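Local coordinates for transketolase (PDB 3L84), which belongs to the thiamine diphosphate-dependent transketolase family and is built as a dimer of three-domain alpha/beta subunits, at residues L116-A130 / I146-S160. Sequence-based numbering, arbitrary orientation. Where two conformers were deposited one is given.
Sequences LGQGVANAVGFAMAA and IYCLCGDGDLQEGIS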
loop_
_atom_site.group_PDB
_atom_site.type_symbol
_atom_site.label_atom_id
_atom_site.label_comp_id
_atom_site.label_asym_id
_atom_site.label_seq_id
_atom_site.Cartn_x
_atom_site.Cartn_y
_atom_site.Cartn_z
ATOM N N LEU A 116 -2.925 -4.233 10.910
ATOM C CA LEU A 116 -4.161 -4.977 10.859
ATOM C C LEU A 116 -4.412 -5.567 9.474
ATOM O O LEU A 116 -4.001 -5.029 8.420
ATOM C CB LEU A 116 -5.324 -4.083 11.326
ATOM C CG LEU A 116 -5.272 -3.706 12.824
ATOM C CD1 LEU A 116 -6.113 -2.469 13.164
ATOM C CD2 LEU A 116 -5.715 -4.907 13.656
ATOM N N GLY A 117 -5.082 -6.701 9.483
ATOM C CA GLY A 117 -5.379 -7.453 8.285
ATOM C C GLY A 117 -4.303 -8.433 7.888
ATOM O O GLY A 117 -4.591 -9.480 7.325
ATOM N N GLN A 118 -3.039 -8.099 8.136
ATOM C CA GLN A 118 -1.919 -8.931 7.673
ATOM C C GLN A 118 -2.083 -10.375 8.117
ATOM O O GLN A 118 -1.920 -11.312 7.332
ATOM C CB GLN A 118 -0.545 -8.430 8.186
ATOM C CG GLN A 118 -0.071 -7.070 7.705
ATOM C CD GLN A 118 0.131 -7.004 6.215
ATOM O OE1 GLN A 118 0.715 -7.933 5.616
ATOM N NE2 GLN A 118 -0.311 -5.881 5.604
ATOM N N GLY A 119 -2.397 -10.551 9.393
ATOM C CA GLY A 119 -2.407 -11.874 9.982
ATOM C C GLY A 119 -3.458 -12.781 9.351
ATOM O O GLY A 119 -3.252 -13.985 9.229
ATOM N N VAL A 120 -4.608 -12.236 8.969
ATOM C CA VAL A 120 -5.626 -13.006 8.283
ATOM C C VAL A 120 -5.072 -13.538 6.954
ATOM O O VAL A 120 -5.223 -14.733 6.650
ATOM C CB VAL A 120 -6.911 -12.176 8.031
ATOM C CG1 VAL A 120 -7.931 -12.973 7.172
ATOM C CG2 VAL A 120 -7.551 -11.766 9.387
ATOM N N ALA A 121 -4.409 -12.664 6.173
ATOM C CA ALA A 121 -3.810 -13.092 4.922
ATOM C C ALA A 121 -2.673 -14.077 5.186
ATOM O O ALA A 121 -2.474 -15.016 4.421
ATOM C CB ALA A 121 -3.327 -11.869 4.110
ATOM N N ASN A 122 -1.872 -13.857 6.232
ATOM C CA ASN A 122 -0.804 -14.810 6.574
ATOM C C ASN A 122 -1.410 -16.187 6.879
ATOM O O ASN A 122 -0.873 -17.217 6.452
ATOM C CB ASN A 122 -0.058 -14.389 7.822
ATOM C CG ASN A 122 0.670 -13.058 7.695
ATOM O OD1 ASN A 122 1.204 -12.685 6.609
ATOM N ND2 ASN A 122 0.723 -12.363 8.796
ATOM N N ALA A 123 -2.526 -16.202 7.603
ATOM C CA ALA A 123 -3.123 -17.472 7.952
ATOM C C ALA A 123 -3.642 -18.207 6.714
ATOM O O ALA A 123 -3.488 -19.425 6.590
ATOM C CB ALA A 123 -4.234 -17.268 8.962
ATOM N N VAL A 124 -4.259 -17.469 5.788
ATOM C CA VAL A 124 -4.623 -18.055 4.494
ATOM C C VAL A 124 -3.388 -18.612 3.819
ATOM O O VAL A 124 -3.411 -19.705 3.240
ATOM C CB VAL A 124 -5.349 -17.033 3.617
ATOM C CG1 VAL A 124 -5.455 -17.530 2.150
ATOM C CG2 VAL A 124 -6.731 -16.709 4.199
ATOM N N GLY A 125 -2.266 -17.872 3.892
ATOM C CA GLY A 125 -1.050 -18.371 3.310
ATOM C C GLY A 125 -0.513 -19.654 3.962
ATOM O O GLY A 125 -0.059 -20.554 3.265
ATOM N N PHE A 126 -0.573 -19.734 5.283
ATOM C CA PHE A 126 -0.191 -20.992 5.951
ATOM C C PHE A 126 -1.080 -22.140 5.507
ATOM O O PHE A 126 -0.588 -23.242 5.381
ATOM C CB PHE A 126 -0.248 -20.838 7.477
ATOM C CG PHE A 126 0.905 -20.094 8.093
ATOM C CD1 PHE A 126 2.198 -20.443 7.862
ATOM C CD2 PHE A 126 0.652 -19.043 8.958
ATOM C CE1 PHE A 126 3.291 -19.751 8.458
ATOM C CE2 PHE A 126 1.720 -18.336 9.541
ATOM C CZ PHE A 126 3.031 -18.704 9.306
ATOM N N ALA A 127 -2.362 -21.892 5.267
ATOM C CA ALA A 127 -3.306 -22.916 4.844
ATOM C C ALA A 127 -2.993 -23.349 3.379
ATOM O O ALA A 127 -3.023 -24.546 3.073
ATOM C CB ALA A 127 -4.719 -22.431 5.013
HETATM N N MSE A 128 -2.660 -22.384 2.518
HETATM C CA MSE A 128 -2.251 -22.739 1.146
HETATM C C MSE A 128 -0.942 -23.507 1.159
HETATM O O MSE A 128 -0.756 -24.483 0.420
HETATM C CB MSE A 128 -2.096 -21.490 0.308
HETATM C CG MSE A 128 -3.422 -20.792 -0.004
HETATM SE SE MSE A 128 -3.352 -19.272 -1.163
HETATM C CE MSE A 128 -2.896 -20.189 -2.815
ATOM N N ALA A 129 0.014 -23.024 1.949
ATOM C CA ALA A 129 1.318 -23.688 2.101
ATOM C C ALA A 129 1.142 -25.121 2.587
ATOM O O ALA A 129 1.738 -26.037 2.054
ATOM C CB ALA A 129 2.236 -22.907 3.034
ATOM N N ALA A 130 0.240 -25.329 3.533
ATOM C CA ALA A 130 -0.030 -26.657 4.052
ATOM C C ALA A 130 -0.650 -27.537 2.956
ATOM O O ALA A 130 -0.307 -28.714 2.844
ATOM C CB ALA A 130 -0.977 -26.563 5.236
ATOM N N ILE A 146 -4.971 -24.527 10.680
ATOM C CA ILE A 146 -4.491 -23.150 10.800
ATOM C C ILE A 146 -5.592 -22.375 11.474
ATOM O O ILE A 146 -6.725 -22.318 10.953
ATOM C CB ILE A 146 -4.163 -22.515 9.451
ATOM C CG1 ILE A 146 -3.058 -23.303 8.702
ATOM C CG2 ILE A 146 -3.739 -21.055 9.670
ATOM C CD1 ILE A 146 -3.422 -24.592 8.011
ATOM N N TYR A 147 -5.332 -21.901 12.683
ATOM C CA TYR A 147 -6.273 -21.114 13.488
ATOM C C TYR A 147 -5.832 -19.672 13.489
ATOM O O TYR A 147 -4.678 -19.358 13.782
ATOM C CB TYR A 147 -6.302 -21.610 14.940
ATOM C CG TYR A 147 -6.829 -23.002 15.127
ATOM C CD1 TYR A 147 -8.195 -23.262 15.133
ATOM C CD2 TYR A 147 -5.965 -24.080 15.324
ATOM C CE1 TYR A 147 -8.675 -24.545 15.355
ATOM C CE2 TYR A 147 -6.436 -25.368 15.507
ATOM C CZ TYR A 147 -7.802 -25.607 15.506
ATOM O OH TYR A 147 -8.351 -26.879 15.699
ATOM N N CYS A 148 -6.740 -18.763 13.161
ATOM C CA CYS A 148 -6.423 -17.353 13.203
ATOM C C CYS A 148 -7.430 -16.625 14.048
ATOM O O CYS A 148 -8.641 -16.801 13.823
ATOM C CB CYS A 148 -6.478 -16.782 11.790
ATOM S SG CYS A 148 -6.129 -15.039 11.637
ATOM N N LEU A 149 -6.965 -15.833 15.007
ATOM C CA LEU A 149 -7.859 -14.950 15.768
ATOM C C LEU A 149 -7.778 -13.567 15.183
ATOM O O LEU A 149 -6.695 -13.042 14.985
ATOM C CB LEU A 149 -7.467 -14.885 17.245
ATOM C CG LEU A 149 -7.850 -16.032 18.172
ATOM C CD1 LEU A 149 -7.408 -17.400 17.626
ATOM C CD2 LEU A 149 -7.248 -15.749 19.567
ATOM N N CYS A 150 -8.922 -12.981 14.878
ATOM C CA CYS A 150 -8.968 -11.642 14.276
ATOM C C CYS A 150 -10.061 -10.804 14.905
ATOM O O CYS A 150 -10.877 -11.315 15.652
ATOM C CB CYS A 150 -9.127 -11.750 12.745
ATOM S SG CYS A 150 -10.800 -12.184 12.222
ATOM N N GLY A 151 -10.037 -9.522 14.593
ATOM C CA GLY A 151 -11.001 -8.575 15.084
ATOM C C GLY A 151 -11.569 -7.699 14.004
ATOM O O GLY A 151 -11.283 -7.874 12.805
ATOM N N ASP A 152 -12.383 -6.733 14.418
ATOM C CA ASP A 152 -12.986 -5.784 13.461
ATOM C C ASP A 152 -12.004 -5.074 12.560
ATOM O O ASP A 152 -12.247 -4.916 11.360
ATOM C CB ASP A 152 -13.823 -4.743 14.201
ATOM C CG ASP A 152 -15.042 -5.350 14.777
ATOM O OD1 ASP A 152 -15.871 -5.792 13.949
ATOM O OD2 ASP A 152 -15.172 -5.452 16.013
ATOM N N GLY A 153 -10.900 -4.590 13.097
ATOM C CA GLY A 153 -9.924 -3.911 12.295
ATOM C C GLY A 153 -9.391 -4.779 11.177
ATOM O O GLY A 153 -9.128 -4.310 10.043
ATOM N N ASP A 154 -9.164 -6.053 11.473
ATOM C CA ASP A 154 -8.646 -6.951 10.474
ATOM C C ASP A 154 -9.645 -7.113 9.338
ATOM O O ASP A 154 -9.261 -7.134 8.165
ATOM C CB ASP A 154 -8.327 -8.329 11.074
ATOM C CG ASP A 154 -7.269 -8.276 12.156
ATOM O OD1 ASP A 154 -6.088 -7.976 11.865
ATOM O OD2 ASP A 154 -7.644 -8.499 13.357
ATOM N N LEU A 155 -10.921 -7.278 9.664
ATOM C CA LEU A 155 -11.941 -7.564 8.666
ATOM C C LEU A 155 -12.375 -6.363 7.846
ATOM O O LEU A 155 -12.934 -6.522 6.773
ATOM C CB LEU A 155 -13.124 -8.305 9.294
ATOM C CG LEU A 155 -12.701 -9.694 9.829
ATOM C CD1 LEU A 155 -13.937 -10.470 10.208
ATOM C CD2 LEU A 155 -11.838 -10.535 8.879
ATOM N N GLN A 156 -12.071 -5.156 8.298
ATOM C CA GLN A 156 -12.335 -3.966 7.474
ATOM C C GLN A 156 -11.260 -3.733 6.453
ATOM O O GLN A 156 -11.504 -3.085 5.432
ATOM C CB GLN A 156 -12.554 -2.737 8.364
ATOM C CG GLN A 156 -13.836 -2.816 9.141
ATOM C CD GLN A 156 -14.124 -1.600 9.973
ATOM O OE1 GLN A 156 -13.736 -0.478 9.608
ATOM N NE2 GLN A 156 -14.856 -1.800 11.085
ATOM N N GLU A 157 -10.058 -4.209 6.719
ATOM C CA GLU A 157 -8.931 -4.008 5.804
ATOM C C GLU A 157 -9.138 -4.779 4.509
ATOM O O GLU A 157 -9.512 -5.955 4.523
ATOM C CB GLU A 157 -7.629 -4.436 6.479
ATOM C CG GLU A 157 -7.141 -3.427 7.461
ATOM C CD GLU A 157 -6.543 -2.186 6.833
ATOM O OE1 GLU A 157 -6.506 -1.985 5.586
ATOM O OE2 GLU A 157 -6.050 -1.334 7.663
ATOM N N GLY A 158 -8.877 -4.140 3.385
ATOM C CA GLY A 158 -8.997 -4.798 2.071
ATOM C C GLY A 158 -8.254 -6.115 1.951
ATOM O O GLY A 158 -8.735 -7.054 1.304
ATOM N N ILE A 159 -7.086 -6.208 2.587
ATOM C CA ILE A 159 -6.263 -7.424 2.467
ATOM C C ILE A 159 -7.019 -8.658 2.995
ATOM O O ILE A 159 -6.801 -9.774 2.512
ATOM C CB ILE A 159 -4.931 -7.247 3.143
ATOM C CG1 ILE A 159 -3.933 -8.291 2.687
ATOM C CG2 ILE A 159 -5.077 -7.171 4.677
ATOM C CD1 ILE A 159 -2.537 -8.159 3.347
ATOM N N SER A 160 -7.904 -8.478 3.981
ATOM C CA SER A 160 -8.641 -9.610 4.505
ATOM C C SER A 160 -9.607 -10.184 3.453
ATOM O O SER A 160 -9.691 -11.397 3.276
ATOM C CB SER A 160 -9.405 -9.228 5.786
ATOM O OG SER A 160 -10.519 -8.356 5.557
#
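I146 lays its branched side chain along nearly two turns of helix 118-130, CG2 on A123, CG1 on F126 CB and CD1 3.6 Å from A127 CA. This is the helix-on-sheet packing of the thiamine diphosphate-binding fold, an alpha/beta domain with a parallel sheet: strand 146-151, an inner strand, runs antiparallel to the helix (176°), their axes only 8.3 Å apart. Small residues permit that closeness. A123 touches C148 methyl to methylene, CB to CB at 3.6 Å, and C148, its SG anti to the backbone N (chi1 179°), sends the sulfur along the helix toward the backbone of G119 and V120. V120 continues the row; its beta branch suits the place, since CG2 meets both C150 CB, at 3.7 Å, and D154 CB.

In the short helix 152-156 that follows the strand, D154 joins two backbone N-H groups and a side-chain hydroxyl. Its OD1 accepts the N-H of G117, the N-cap residue of helix 118-130, in a nearly straight bond (2.9 Å, 171°), and also bonds S64 OG; OD2 takes the N-H of G151. Both carboxylate oxygens are thus engaged, which should fix the group's rotation. G117 has a positive phi, where a CB would press on L116 O as well as on I159 CG2 and E157 CB, so glycine suits this turn. On either side of it in the chain, L116 O and Q118 NE2 both bond Y420 OH of the second subunit, so this end lies at the dimer interface. I159 closes the base of the helix: CD1 reaches A121 CB, and CG2 sits 3.5 Å from G117 C.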